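Local coordinates for uncharacterized protein (Silicibacter pomeroyi DSS-3, PDB 2RE3) that is of unknown function but, as a DUF1285 family member with a new fold of repeated structural motifs, may take part in signal transduction, at residues 29-34 against 70-75; 45-50 against 91-96; 109-114 against 177-182. All blocks are in the same frame, centred on the assembly; numbering follows the deposited sequence.

Contact 1 (29-34 against 70-75)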
ATOM      1  N   PRO A  29       0.761  12.311 -11.213  1.00 20.26           N
ATOM      2  CA  PRO A  29       2.070  12.827 -10.794  1.00 18.07           C
ATOM      3  C   PRO A  29       1.904  13.871  -9.715  1.00 18.12           C
ATOM      4  O   PRO A  29       2.258  15.060  -9.865  1.00 16.47           O
ATOM      5  CB  PRO A  29       2.625  13.413 -12.081  1.00 19.49           C
ATOM      6  CG  PRO A  29       1.353  13.949 -12.792  1.00 19.90           C
ATOM      7  CD  PRO A  29       0.267  12.952 -12.448  1.00 16.97           C
ATOM      8  N   VAL A  30       1.377  13.403  -8.596  1.00 20.06           N
ATOM      9  CA  VAL A  30       0.904  14.280  -7.544  1.00 19.57           C
ATOM     10  C   VAL A  30       2.008  15.096  -6.905  1.00 21.43           C
ATOM     11  O   VAL A  30       1.707  16.112  -6.270  1.00 23.77           O
ATOM     12  CB  VAL A  30       0.151  13.495  -6.471  1.00 20.71           C
ATOM     13  CG1 VAL A  30      -1.214  12.971  -7.056  1.00 18.45           C
ATOM     14  CG2 VAL A  30       1.024  12.376  -5.936  1.00 17.94           C
ATOM     15  N   HIS A  31       3.273  14.686  -7.062  1.00 19.16           N
ATOM     16  CA  HIS A  31       4.361  15.448  -6.472  1.00 18.97           C
ATOM     17  C   HIS A  31       4.808  16.608  -7.340  1.00 19.44           C
ATOM     18  O   HIS A  31       5.722  17.337  -6.963  1.00 17.67           O
ATOM     19  CB  HIS A  31       5.514  14.549  -6.042  1.00 21.26           C
ATOM     20  CG  HIS A  31       5.179  13.663  -4.865  1.00 23.07           C
ATOM     21  ND1 HIS A  31       5.420  14.033  -3.559  1.00 21.94           N
ATOM     22  CD2 HIS A  31       4.608  12.434  -4.804  1.00 23.72           C
ATOM     23  CE1 HIS A  31       5.028  13.063  -2.748  1.00 23.03           C
ATOM     24  NE2 HIS A  31       4.518  12.087  -3.475  1.00 19.62           N
ATOM     25  N   LEU A  32       4.138  16.817  -8.474  1.00 20.43           N
ATOM     26  CA  LEU A  32       4.299  18.063  -9.215  1.00 21.75           C
ATOM     27  C   LEU A  32       3.440  19.175  -8.622  1.00 22.60           C
ATOM     28  O   LEU A  32       3.688  20.359  -8.888  1.00 20.57           O
ATOM     29  CB  LEU A  32       3.919  17.907 -10.672  1.00 21.12           C
ATOM     30  CG  LEU A  32       4.853  17.122 -11.584  1.00 24.64           C
ATOM     31  CD1 LEU A  32       4.161  17.038 -12.948  1.00 16.96           C
ATOM     32  CD2 LEU A  32       6.207  17.789 -11.671  1.00 16.97           C
ATOM     33  N   TRP A  33       2.457  18.791  -7.801  1.00 23.83           N
ATOM     34  CA  TRP A  33       1.394  19.694  -7.393  1.00 23.74           C
ATOM     35  C   TRP A  33       1.471  20.087  -5.927  1.00 24.72           C
ATOM     36  O   TRP A  33       1.680  19.243  -5.058  1.00 23.20           O
ATOM     37  CB  TRP A  33       0.041  19.053  -7.689  1.00 24.25           C
ATOM     38  CG  TRP A  33      -0.106  18.607  -9.102  1.00 24.39           C
ATOM     39  CD1 TRP A  33       0.472  19.175 -10.206  1.00 24.74           C
ATOM     40  CD2 TRP A  33      -0.864  17.485  -9.579  1.00 24.84           C
ATOM     41  NE1 TRP A  33       0.116  18.481 -11.339  1.00 26.03           N
ATOM     42  CE2 TRP A  33      -0.704  17.440 -10.984  1.00 26.67           C
ATOM     43  CE3 TRP A  33      -1.666  16.529  -8.963  1.00 21.82           C
ATOM     44  CZ2 TRP A  33      -1.313  16.459 -11.777  1.00 25.06           C
ATOM     45  CZ3 TRP A  33      -2.284  15.582  -9.745  1.00 23.49           C
ATOM     46  CH2 TRP A  33      -2.108  15.552 -11.141  1.00 23.59           C
ATOM     47  N   ASN A  34       1.297  21.378  -5.659  0.50 25.88           N
ATOM     48  CA  ASN A  34       1.264  21.888  -4.282  0.50 25.61           C
ATOM     49  C   ASN A  34       0.178  22.920  -4.115  0.50 26.00           C
ATOM     50  O   ASN A  34       0.444  24.092  -3.829  0.50 27.15           O
ATOM     51  CB  ASN A  34       2.627  22.424  -3.887  0.50 24.62           C
ATOM     52  CG  ASN A  34       3.634  21.327  -3.775  0.50 20.90           C
ATOM     53  OD1 ASN A  34       4.534  21.207  -4.602  0.50 19.89           O
ATOM     54  ND2 ASN A  34       3.450  20.473  -2.784  0.50 13.78           N
ATOM     55  N   ILE A  70      -4.882   9.584  -6.976  1.00 20.85           N
ATOM     56  CA  ILE A  70      -4.412  10.923  -6.568  1.00 21.21           C
ATOM     57  C   ILE A  70      -3.970  10.972  -5.098  1.00 22.17           C
ATOM     58  O   ILE A  70      -3.937  12.034  -4.473  1.00 19.45           O
ATOM     59  CB  ILE A  70      -5.443  12.037  -6.907  1.00 21.66           C
ATOM     60  CG1 ILE A  70      -6.825  11.747  -6.273  1.00 16.47           C
ATOM     61  CG2 ILE A  70      -5.486  12.215  -8.436  1.00 16.15           C
ATOM     62  CD1 ILE A  70      -7.752  12.965  -6.190  1.00 13.54           C
ATOM     63  N   LEU A  71      -3.642   9.800  -4.558  1.00 22.15           N
ATOM     64  CA  LEU A  71      -3.107   9.722  -3.224  1.00 23.34           C
ATOM     65  C   LEU A  71      -1.686  10.284  -3.209  1.00 25.02           C
ATOM     66  O   LEU A  71      -0.867  10.019  -4.115  1.00 25.55           O
ATOM     67  CB  LEU A  71      -3.074   8.284  -2.757  1.00 26.12           C
ATOM     68  CG  LEU A  71      -4.324   7.748  -2.080  1.00 24.74           C
ATOM     69  CD1 LEU A  71      -4.245   6.265  -2.067  1.00 18.35           C
ATOM     70  CD2 LEU A  71      -4.395   8.306  -0.654  1.00 26.53           C
ATOM     71  N   LYS A  72      -1.406  11.065  -2.175  1.00 22.86           N
ATOM     72  CA  LYS A  72      -0.108  11.643  -1.967  1.00 21.76           C
ATOM     73  C   LYS A  72       0.218  11.549  -0.474  1.00 23.87           C
ATOM     74  O   LYS A  72      -0.616  11.840   0.391  1.00 20.82           O
ATOM     75  CB  LYS A  72      -0.132  13.101  -2.411  1.00 21.86           C
ATOM     76  CG  LYS A  72       1.221  13.797  -2.337  1.00 21.27           C
ATOM     77  CD  LYS A  72       1.151  15.278  -2.755  1.00 21.00           C
ATOM     78  CE  LYS A  72       2.553  15.827  -3.136  1.00 21.18           C
ATOM     79  NZ  LYS A  72       2.532  17.282  -3.543  1.00 16.58           N
ATOM     80  N   ARG A  73       1.437  11.147  -0.180  1.00 23.97           N
ATOM     81  CA  ARG A  73       1.908  11.097   1.178  1.00 25.99           C
ATOM     82  C   ARG A  73       2.776  12.315   1.449  1.00 26.81           C
ATOM     83  O   ARG A  73       3.674  12.618   0.668  1.00 27.38           O
ATOM     84  CB  ARG A  73       2.749   9.837   1.354  1.00 27.65           C
ATOM     85  CG  ARG A  73       3.124   9.565   2.772  1.00 30.34           C
ATOM     86  CD  ARG A  73       4.116   8.456   2.886  1.00 29.89           C
ATOM     87  NE  ARG A  73       4.683   8.467   4.210  1.00 30.92           N
ATOM     88  CZ  ARG A  73       5.410   7.484   4.729  1.00 33.89           C
ATOM     89  NH1 ARG A  73       5.657   6.371   4.063  1.00 33.73           N
ATOM     90  NH2 ARG A  73       5.870   7.617   5.959  1.00 36.20           N
ATOM     91  N   GLU A  74       2.523  13.020   2.543  1.00 27.45           N
ATOM     92  CA  GLU A  74       3.449  14.059   3.003  1.00 30.21           C
ATOM     93  C   GLU A  74       3.756  13.758   4.447  1.00 31.62           C
ATOM     94  O   GLU A  74       2.838  13.556   5.250  1.00 33.89           O
ATOM     95  CB  GLU A  74       2.849  15.447   2.858  1.00 28.75           C
ATOM     96  CG  GLU A  74       2.644  15.812   1.399  1.00 33.62           C
ATOM     97  CD  GLU A  74       1.875  17.101   1.166  1.00 32.71           C
ATOM     98  OE1 GLU A  74       1.447  17.772   2.131  1.00 42.21           O
ATOM     99  OE2 GLU A  74       1.689  17.440  -0.012  1.00 39.99           O
ATOM    100  N   GLU A  75       5.039  13.721   4.777  1.00 32.52           N
ATOM    101  CA  GLU A  75       5.481  13.251   6.084  1.00 34.36           C
ATOM    102  C   GLU A  75       4.809  11.897   6.343  1.00 33.88           C
ATOM    103  O   GLU A  75       5.027  10.945   5.551  1.00 33.61           O
ATOM    104  CB  GLU A  75       5.244  14.332   7.146  1.00 36.57           C
ATOM    105  CG  GLU A  75       5.982  15.640   6.779  1.00 43.39           C
ATOM    106  CD  GLU A  75       6.401  16.473   7.982  1.00 48.29           C
ATOM    107  OE1 GLU A  75       6.930  15.886   8.965  1.00 55.10           O
ATOM    108  OE2 GLU A  75       6.223  17.717   7.939  1.00 52.34           O
TER
HETATM  109  O   HOH W   1       3.188   9.964  -2.531  1.00 19.30           O

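Contact 2 (45-50 against 91-96)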
ATOM      1  N   ILE A  45      -9.416   5.087   4.801  1.00 22.32           N
ATOM      2  CA  ILE A  45      -9.042   3.818   4.193  1.00 20.00           C
ATOM      3  C   ILE A  45      -8.786   2.816   5.299  1.00 22.52           C
ATOM      4  O   ILE A  45      -7.769   2.893   6.016  1.00 23.17           O
ATOM      5  CB  ILE A  45      -7.766   3.939   3.341  1.00 19.88           C
ATOM      6  CG1 ILE A  45      -7.926   5.073   2.304  1.00 19.98           C
ATOM      7  CG2 ILE A  45      -7.460   2.609   2.657  1.00 12.00           C
ATOM      8  CD1 ILE A  45      -6.715   5.312   1.431  1.00 16.91           C
ATOM      9  N   ALA A  46      -9.709   1.881   5.467  1.00 21.75           N
ATOM     10  CA  ALA A  46      -9.534   0.857   6.515  1.00 24.20           C
ATOM     11  C   ALA A  46      -8.333  -0.040   6.205  1.00 24.32           C
ATOM     12  O   ALA A  46      -7.881  -0.123   5.073  1.00 25.61           O
ATOM     13  CB  ALA A  46     -10.800   0.010   6.703  1.00 20.40           C
ATOM     14  N   ARG A  47      -7.844  -0.699   7.244  1.00 26.86           N
ATOM     15  CA  ARG A  47      -6.746  -1.671   7.180  1.00 28.08           C
ATOM     16  C   ARG A  47      -6.917  -2.746   6.102  1.00 25.96           C
ATOM     17  O   ARG A  47      -5.931  -3.276   5.582  1.00 26.14           O
ATOM     18  CB  ARG A  47      -6.646  -2.363   8.543  1.00 28.88           C
ATOM     19  CG  ARG A  47      -5.368  -3.097   8.771  1.00 37.23           C
ATOM     20  CD  ARG A  47      -5.077  -3.287  10.283  1.00 42.75           C
ATOM     21  NE  ARG A  47      -3.668  -3.625  10.511  1.00 46.91           N
ATOM     22  CZ  ARG A  47      -3.112  -4.817  10.247  1.00 50.61           C
ATOM     23  NH1 ARG A  47      -3.843  -5.821   9.749  1.00 50.25           N
ATOM     24  NH2 ARG A  47      -1.808  -5.012  10.493  1.00 51.51           N
ATOM     25  N   ASP A  48      -8.166  -3.089   5.803  1.00 23.48           N
ATOM     26  CA  ASP A  48      -8.471  -4.084   4.784  1.00 25.81           C
ATOM     27  C   ASP A  48      -8.661  -3.502   3.382  1.00 25.38           C
ATOM     28  O   ASP A  48      -9.032  -4.227   2.458  1.00 27.41           O
ATOM     29  CB  ASP A  48      -9.702  -4.916   5.181  1.00 26.20           C
ATOM     30  CG  ASP A  48     -11.027  -4.161   5.035  1.00 28.10           C
ATOM     31  OD1 ASP A  48     -11.045  -2.938   4.832  1.00 29.69           O
ATOM     32  OD2 ASP A  48     -12.077  -4.823   5.127  1.00 37.56           O
ATOM     33  N   GLY A  49      -8.445  -2.206   3.223  1.00 22.90           N
ATOM     34  CA  GLY A  49      -8.514  -1.596   1.900  1.00 24.37           C
ATOM     35  C   GLY A  49      -9.826  -0.916   1.578  1.00 23.34           C
ATOM     36  O   GLY A  49      -9.935  -0.235   0.567  1.00 23.24           O
ATOM     37  N   THR A  50     -10.810  -1.086   2.451  1.00 23.01           N
ATOM     38  CA  THR A  50     -12.146  -0.541   2.256  1.00 22.72           C
ATOM     39  C   THR A  50     -12.122   0.933   2.567  1.00 22.66           C
ATOM     40  O   THR A  50     -11.559   1.347   3.566  1.00 23.14           O
ATOM     41  CB  THR A  50     -13.170  -1.259   3.172  1.00 22.66           C
ATOM     42  OG1 THR A  50     -13.217  -2.623   2.766  1.00 20.65           O
ATOM     43  CG2 THR A  50     -14.564  -0.628   3.099  1.00 15.87           C
ATOM     44  N   VAL A  91      -5.912   7.302   7.185  1.00 26.29           N
ATOM     45  CA  VAL A  91      -5.536   5.960   6.774  1.00 26.38           C
ATOM     46  C   VAL A  91      -5.183   5.185   8.027  1.00 27.58           C
ATOM     47  O   VAL A  91      -4.304   5.587   8.777  1.00 27.00           O
ATOM     48  CB  VAL A  91      -4.356   5.956   5.788  1.00 25.62           C
ATOM     49  CG1 VAL A  91      -4.007   4.532   5.421  1.00 20.30           C
ATOM     50  CG2 VAL A  91      -4.682   6.805   4.546  1.00 21.51           C
ATOM     51  N   ASP A  92      -5.899   4.093   8.260  1.00 28.17           N
ATOM     52  CA  ASP A  92      -5.779   3.379   9.502  1.00 27.46           C
ATOM     53  C   ASP A  92      -4.418   2.773   9.578  1.00 27.41           C
ATOM     54  O   ASP A  92      -3.766   2.892  10.592  1.00 26.34           O
ATOM     55  CB  ASP A  92      -6.844   2.293   9.620  1.00 27.24           C
ATOM     56  CG  ASP A  92      -8.191   2.856  10.019  1.00 31.65           C
ATOM     57  OD1 ASP A  92      -8.251   4.055  10.369  1.00 26.56           O
ATOM     58  OD2 ASP A  92      -9.187   2.101   9.964  1.00 33.13           O
ATOM     59  N   ASP A  93      -3.999   2.145   8.487  1.00 28.58           N
ATOM     60  CA  ASP A  93      -2.721   1.465   8.415  1.00 29.44           C
ATOM     61  C   ASP A  93      -1.984   1.843   7.112  1.00 27.74           C
ATOM     62  O   ASP A  93      -1.307   2.858   7.079  1.00 27.43           O
ATOM     63  CB  ASP A  93      -2.950  -0.043   8.557  1.00 31.23           C
ATOM     64  CG  ASP A  93      -1.679  -0.805   8.845  1.00 31.52           C
ATOM     65  OD1 ASP A  93      -0.608  -0.192   8.892  1.00 32.87           O
ATOM     66  OD2 ASP A  93      -1.755  -2.028   9.045  1.00 39.08           O
ATOM     67  N   ALA A  94      -2.115   1.060   6.043  1.00 25.38           N
ATOM     68  CA  ALA A  94      -1.473   1.406   4.789  1.00 23.58           C
ATOM     69  C   ALA A  94      -2.569   1.838   3.834  1.00 24.45           C
ATOM     70  O   ALA A  94      -3.720   1.439   3.995  1.00 23.80           O
ATOM     71  CB  ALA A  94      -0.694   0.235   4.240  1.00 19.68           C
ATOM     72  N   PRO A  95      -2.232   2.701   2.863  1.00 26.02           N
ATOM     73  CA  PRO A  95      -3.213   3.094   1.856  1.00 26.20           C
ATOM     74  C   PRO A  95      -3.650   1.950   0.937  1.00 25.58           C
ATOM     75  O   PRO A  95      -4.703   2.047   0.272  1.00 22.93           O
ATOM     76  CB  PRO A  95      -2.486   4.181   1.064  1.00 26.74           C
ATOM     77  CG  PRO A  95      -1.008   3.980   1.347  1.00 24.23           C
ATOM     78  CD  PRO A  95      -0.941   3.405   2.695  1.00 28.12           C
ATOM     79  N   PHE A  96      -2.855   0.879   0.892  1.00 24.85           N
ATOM     80  CA  PHE A  96      -3.179  -0.261   0.017  1.00 25.12           C
ATOM     81  C   PHE A  96      -3.049  -1.605   0.707  1.00 24.78           C
ATOM     82  O   PHE A  96      -2.360  -1.734   1.715  1.00 27.41           O
ATOM     83  CB  PHE A  96      -2.277  -0.265  -1.198  1.00 26.65           C
ATOM     84  CG  PHE A  96      -2.335   0.996  -2.018  1.00 26.29           C
ATOM     85  CD1 PHE A  96      -3.481   1.342  -2.702  1.00 23.89           C
ATOM     86  CD2 PHE A  96      -1.212   1.788  -2.160  1.00 28.36           C
ATOM     87  CE1 PHE A  96      -3.518   2.467  -3.481  1.00 28.18           C
ATOM     88  CE2 PHE A  96      -1.237   2.927  -2.945  1.00 28.26           C
ATOM     89  CZ  PHE A  96      -2.403   3.268  -3.607  1.00 29.12           C
TER
HETATM   90  O   HOH W   2      -5.428   1.514   6.206  1.00 26.63           O
HETATM   91  O   HOH W   3      -3.822  -1.527   5.625  1.00 28.41           O
HETATM   92  O   HOH W   4      -9.274  -0.599   9.546  1.00 33.67           O

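Contact 3 (109-114 against 177-182)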
ATOM      1  N   LYS A 109      18.028 -15.409  -6.728  1.00 29.04           N
ATOM      2  CA  LYS A 109      17.763 -14.621  -7.927  1.00 29.58           C
ATOM      3  C   LYS A 109      16.258 -14.317  -8.095  1.00 28.84           C
ATOM      4  O   LYS A 109      15.863 -13.671  -9.071  1.00 29.17           O
ATOM      5  CB  LYS A 109      18.348 -15.341  -9.170  1.00 29.97           C
ATOM      6  CG  LYS A 109      19.906 -15.366  -9.229  1.00 28.40           C
ATOM      7  CD  LYS A 109      20.468 -16.526 -10.068  1.00 29.91           C
ATOM      8  N   GLN A 110      15.422 -14.733  -7.137  1.00 27.91           N
ATOM      9  CA  GLN A 110      13.944 -14.666  -7.319  1.00 26.91           C
ATOM     10  C   GLN A 110      13.418 -13.227  -7.319  1.00 26.11           C
ATOM     11  O   GLN A 110      14.007 -12.356  -6.715  1.00 26.10           O
ATOM     12  CB  GLN A 110      13.196 -15.538  -6.292  1.00 26.15           C
ATOM     13  CG  GLN A 110      12.526 -14.806  -5.158  1.00 25.46           C
ATOM     14  CD  GLN A 110      12.000 -15.712  -4.016  1.00 26.12           C
ATOM     15  OE1 GLN A 110      11.535 -16.844  -4.231  1.00 21.70           O
ATOM     16  NE2 GLN A 110      12.057 -15.187  -2.796  1.00 19.79           N
ATOM     17  N   VAL A 111      12.329 -12.994  -8.040  1.00 26.62           N
ATOM     18  CA  VAL A 111      11.674 -11.688  -8.098  1.00 26.78           C
ATOM     19  C   VAL A 111      10.190 -11.825  -7.707  1.00 26.06           C
ATOM     20  O   VAL A 111       9.451 -12.686  -8.211  1.00 26.96           O
ATOM     21  CB  VAL A 111      11.788 -11.047  -9.517  1.00 28.51           C
ATOM     22  CG1 VAL A 111      11.164  -9.644  -9.524  1.00 23.91           C
ATOM     23  CG2 VAL A 111      13.243 -10.989  -9.963  1.00 21.32           C
ATOM     24  N   LEU A 112       9.768 -10.977  -6.793  1.00 25.61           N
ATOM     25  CA  LEU A 112       8.397 -11.004  -6.280  1.00 25.72           C
ATOM     26  C   LEU A 112       7.641  -9.790  -6.812  1.00 24.20           C
ATOM     27  O   LEU A 112       8.000  -8.653  -6.510  1.00 26.75           O
ATOM     28  CB  LEU A 112       8.381 -11.003  -4.739  1.00 24.67           C
ATOM     29  CG  LEU A 112       9.122 -12.114  -3.986  1.00 23.96           C
ATOM     30  CD1 LEU A 112       9.077 -11.886  -2.447  1.00 18.60           C
ATOM     31  CD2 LEU A 112       8.528 -13.442  -4.323  1.00 21.27           C
ATOM     32  N   THR A 113       6.608 -10.038  -7.620  1.00 25.34           N
ATOM     33  CA  THR A 113       5.728  -8.980  -8.113  1.00 24.76           C
ATOM     34  C   THR A 113       4.365  -9.029  -7.409  1.00 25.13           C
ATOM     35  O   THR A 113       3.630 -10.027  -7.462  1.00 27.26           O
ATOM     36  CB  THR A 113       5.582  -9.032  -9.621  1.00 24.59           C
ATOM     37  OG1 THR A 113       6.865  -8.810 -10.197  1.00 27.13           O
ATOM     38  CG2 THR A 113       4.624  -7.937 -10.113  1.00 23.58           C
ATOM     39  N   PHE A 114       4.050  -7.932  -6.734  1.00 25.44           N
ATOM     40  CA  PHE A 114       2.819  -7.816  -5.972  1.00 26.07           C
ATOM     41  C   PHE A 114       1.778  -7.037  -6.766  1.00 26.98           C
ATOM     42  O   PHE A 114       2.124  -6.132  -7.526  1.00 29.30           O
ATOM     43  CB  PHE A 114       3.085  -7.063  -4.695  1.00 26.83           C
ATOM     44  CG  PHE A 114       3.887  -7.822  -3.696  1.00 29.36           C
ATOM     45  CD1 PHE A 114       5.255  -7.791  -3.728  1.00 29.16           C
ATOM     46  CD2 PHE A 114       3.262  -8.548  -2.700  1.00 30.22           C
ATOM     47  CE1 PHE A 114       5.984  -8.476  -2.803  1.00 31.45           C
ATOM     48  CE2 PHE A 114       3.998  -9.223  -1.762  1.00 31.47           C
ATOM     49  CZ  PHE A 114       5.361  -9.192  -1.821  1.00 31.61           C
ATOM     50  N   TRP A 177      14.114 -12.855  -0.553  1.00 23.97           N
ATOM     51  CA  TRP A 177      14.929 -12.346  -1.632  1.00 23.33           C
ATOM     52  C   TRP A 177      14.009 -11.870  -2.723  1.00 24.06           C
ATOM     53  O   TRP A 177      13.129 -12.609  -3.132  1.00 24.78           O
ATOM     54  CB  TRP A 177      15.816 -13.439  -2.202  1.00 24.32           C
ATOM     55  CG  TRP A 177      17.028 -13.717  -1.375  1.00 24.48           C
ATOM     56  CD1 TRP A 177      17.172 -14.701  -0.445  1.00 23.73           C
ATOM     57  CD2 TRP A 177      18.254 -12.996  -1.393  1.00 23.21           C
ATOM     58  NE1 TRP A 177      18.413 -14.640   0.119  1.00 22.63           N
ATOM     59  CE2 TRP A 177      19.104 -13.596  -0.438  1.00 22.61           C
ATOM     60  CE3 TRP A 177      18.723 -11.899  -2.126  1.00 24.92           C
ATOM     61  CZ2 TRP A 177      20.416 -13.155  -0.207  1.00 23.06           C
ATOM     62  CZ3 TRP A 177      20.037 -11.454  -1.900  1.00 24.33           C
ATOM     63  CH2 TRP A 177      20.864 -12.086  -0.945  1.00 21.96           C
ATOM     64  N   SER A 178      14.179 -10.631  -3.177  1.00 24.17           N
ATOM     65  CA  SER A 178      13.543 -10.186  -4.421  1.00 22.93           C
ATOM     66  C   SER A 178      14.467  -9.268  -5.178  1.00 21.96           C
ATOM     67  O   SER A 178      15.094  -8.410  -4.579  1.00 23.62           O
ATOM     68  CB  SER A 178      12.225  -9.475  -4.146  1.00 24.01           C
ATOM     69  OG  SER A 178      11.560  -9.172  -5.363  1.00 25.04           O
ATOM     70  N   SER A 179      14.555  -9.443  -6.490  1.00 21.85           N
ATOM     71  CA  SER A 179      15.341  -8.531  -7.359  1.00 23.43           C
ATOM     72  C   SER A 179      16.776  -8.364  -6.894  1.00 23.58           C
ATOM     73  O   SER A 179      17.315  -7.275  -7.003  1.00 23.63           O
ATOM     74  CB  SER A 179      14.720  -7.120  -7.451  1.00 21.51           C
ATOM     75  OG  SER A 179      13.393  -7.151  -7.922  1.00 26.02           O
ATOM     76  N   GLY A 180      17.383  -9.411  -6.340  1.00 24.11           N
ATOM     77  CA  GLY A 180      18.765  -9.316  -5.855  1.00 22.47           C
ATOM     78  C   GLY A 180      19.002  -8.703  -4.487  1.00 25.48           C
ATOM     79  O   GLY A 180      20.154  -8.556  -4.087  1.00 27.98           O
ATOM     80  N   SER A 181      17.939  -8.345  -3.761  1.00 25.46           N
ATOM     81  CA  SER A 181      18.059  -7.749  -2.431  1.00 25.38           C
ATOM     82  C   SER A 181      17.336  -8.616  -1.403  1.00 25.98           C
ATOM     83  O   SER A 181      16.392  -9.331  -1.729  1.00 28.40           O
ATOM     84  CB  SER A 181      17.460  -6.338  -2.428  1.00 26.91           C
ATOM     85  OG  SER A 181      18.259  -5.420  -3.142  1.00 26.17           O
ATOM     86  N   PHE A 182      17.793  -8.568  -0.164  1.00 25.12           N
ATOM     87  CA  PHE A 182      17.250  -9.421   0.875  1.00 25.00           C
ATOM     88  C   PHE A 182      16.518  -8.629   1.950  1.00 25.72           C
ATOM     89  O   PHE A 182      17.085  -7.732   2.570  1.00 28.60           O
ATOM     90  CB  PHE A 182      18.359 -10.234   1.537  1.00 25.78           C
ATOM     91  CG  PHE A 182      17.851 -11.163   2.586  1.00 25.46           C
ATOM     92  CD1 PHE A 182      17.166 -12.313   2.226  1.00 22.27           C
ATOM     93  CD2 PHE A 182      17.983 -10.850   3.929  1.00 26.46           C
ATOM     94  CE1 PHE A 182      16.653 -13.128   3.167  1.00 25.15           C
ATOM     95  CE2 PHE A 182      17.487 -11.701   4.899  1.00 25.91           C
ATOM     96  CZ  PHE A 182      16.822 -12.835   4.523  1.00 26.59           C
TER
HETATM   97  O   HOH W   5      16.196 -11.922  -5.557  1.00 36.98           O

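Contact 1 (29-34 against 70-75)
The single 3-10 turn V30-L32 lies beside strand 71-74, an outermost strand of its six-stranded mixed sheet, and the two backbones come closest at V30 and K72, whose CA atoms are 6.3 Å apart. K72 carries the contact. With CG anti to the backbone N (chi1 -176°) and the rest of the chain extended, it slides past V30 in the opposite direction, K72 CB lying 3.8 Å from V30 CG2. At the tip, K72 NZ gives a 3.1 Å hydrogen bond to V30 O, coming in from above the carbonyl plane; that oxygen also accepts W33 N. W33 O stands 2.6 Å from K72 NZ. H31 crosses the lysine obliquely and turns one ring face to it, a CH-pi contact with K72 CE 3.7 Å from the ring centroid. At the ring edge, H31 NE2 meets a water 2.7 Å away, which accepts R73 N. E74 OE2 forms a long salt bridge to K72 NZ at 3.6 Å, while E74 OE1 pairs with K86. V30 O and, more weakly, the E74 carboxylate would tend to keep this buried lysine charged; 4.3 Å from H31 ND1, K72 NZ would probably disfavour imidazole protonation, with E74 acting the other way.

Contact 2 (45-50 against 91-96)
I45 and V91 pair as a parallel beta bridge at the ends of strands 37-45 and 86-91, and beyond them 45-50 folds into a type I beta turn from A46 to G49 while 91-96 loops toward the next strand. The parallel pair sits in the middle of the N-terminal mixed sheet, strand order 3-2-1-6-5-4, part of the repeated-motif fold of the DUF1285 family. D92 N continues the pairing with a nearly straight hydrogen bond to I45 O, 3.2 Å long at 175°, in the carbonyl plane. Side by side and pointing the same way, I45 and V91 meet through I45 CD1 and V91 CG2 at 4.0 Å. The other branch, I45 CG2, rests 3.7 Å from P95 O.

Farther along, R47 and D93 also run alongside each other, both with CG anti to the backbone N. The arginine chain is extended to NE, and R47 NE makes a salt bridge of 2.9 Å to D93 OD2, approaching obliquely, with guanidinium and carboxylate planes 28° apart. D93 OD1 is bonded to Y144 OH, so each carboxylate oxygen has its own partner and the group's rotation is fixed. An alanine in place of R47 would probably loosen the turn's hold on the 91-96 loop, since the salt bridge to D93 and the packing of R47 CG on D93 CB would go.

Water joins the two backbones: one molecule accepts D93 N and lies next to I45 O, another accepts A94 N and lies next to R47 O. D92 OD2, salt-bridged to R44, takes a hydrogen from a third water at 2.7 Å, and that water in turn accepts R47 N, also at 2.7 Å.

Contact 3 (109-114 against 177-182)
Q110 runs its side chain alongside the carbonyl oxygen of W177, with Q110 CG 3.0 Å from W177 O. A first torsion of 104°, away from the staggered positions, brings the extended chain there. The amide then bonds the same oxygen: Q110 NE2 to W177 O is 2.8 Å, on a lone pair, with the oxygen in the amide plane. Q110 NE2 also bonds L166 O, so the two acceptors probably fix the rotation of the amide. On the backbone, Q110 O accepts S179 N at 3.0 Å, and a CA-H...O contact comes from S178 CA at 3.2 Å. A water donates to Q110 O and accepts G180 N, bridging the strand to the turn.

S178 OG, anti to its own backbone N, accepts L112 N in a 2.9 Å bond at 167° and is also bonded to A124 O. Beside it, V111 CG1 lies 3.7 Å from S179 OG, which also bonds A124 O.

G180, at phi 81°, sits where a CB would clash with the preceding carbonyl. It belongs to the type I' turn S178-S181 of the two-residue beta hairpin joining strands 173-178 and 181-185, docked on the start of strand 111-116.

From the N terminus, contact 1 opens in the loop before strand 37-45 and contact 2 opens where that strand ends. Contact 1 closes at 70-75, after helix 61-68, and contact 2 at 91-96, so the two cross, tying an outermost strand and the central parallel pair of the N-terminal sheet to the loops around them. They touch through L71 CD1 and F96 CZ, 3.8 Å apart. F96 begins strand 96-104 of the second six-stranded sheet, which repeats the order 3-2-1-6-5-4. Contact 3 follows in series, its own two segments separated by 62 residues, and joins that sheet to the final three-stranded one; its centre is about 25 Å from that of contact 2.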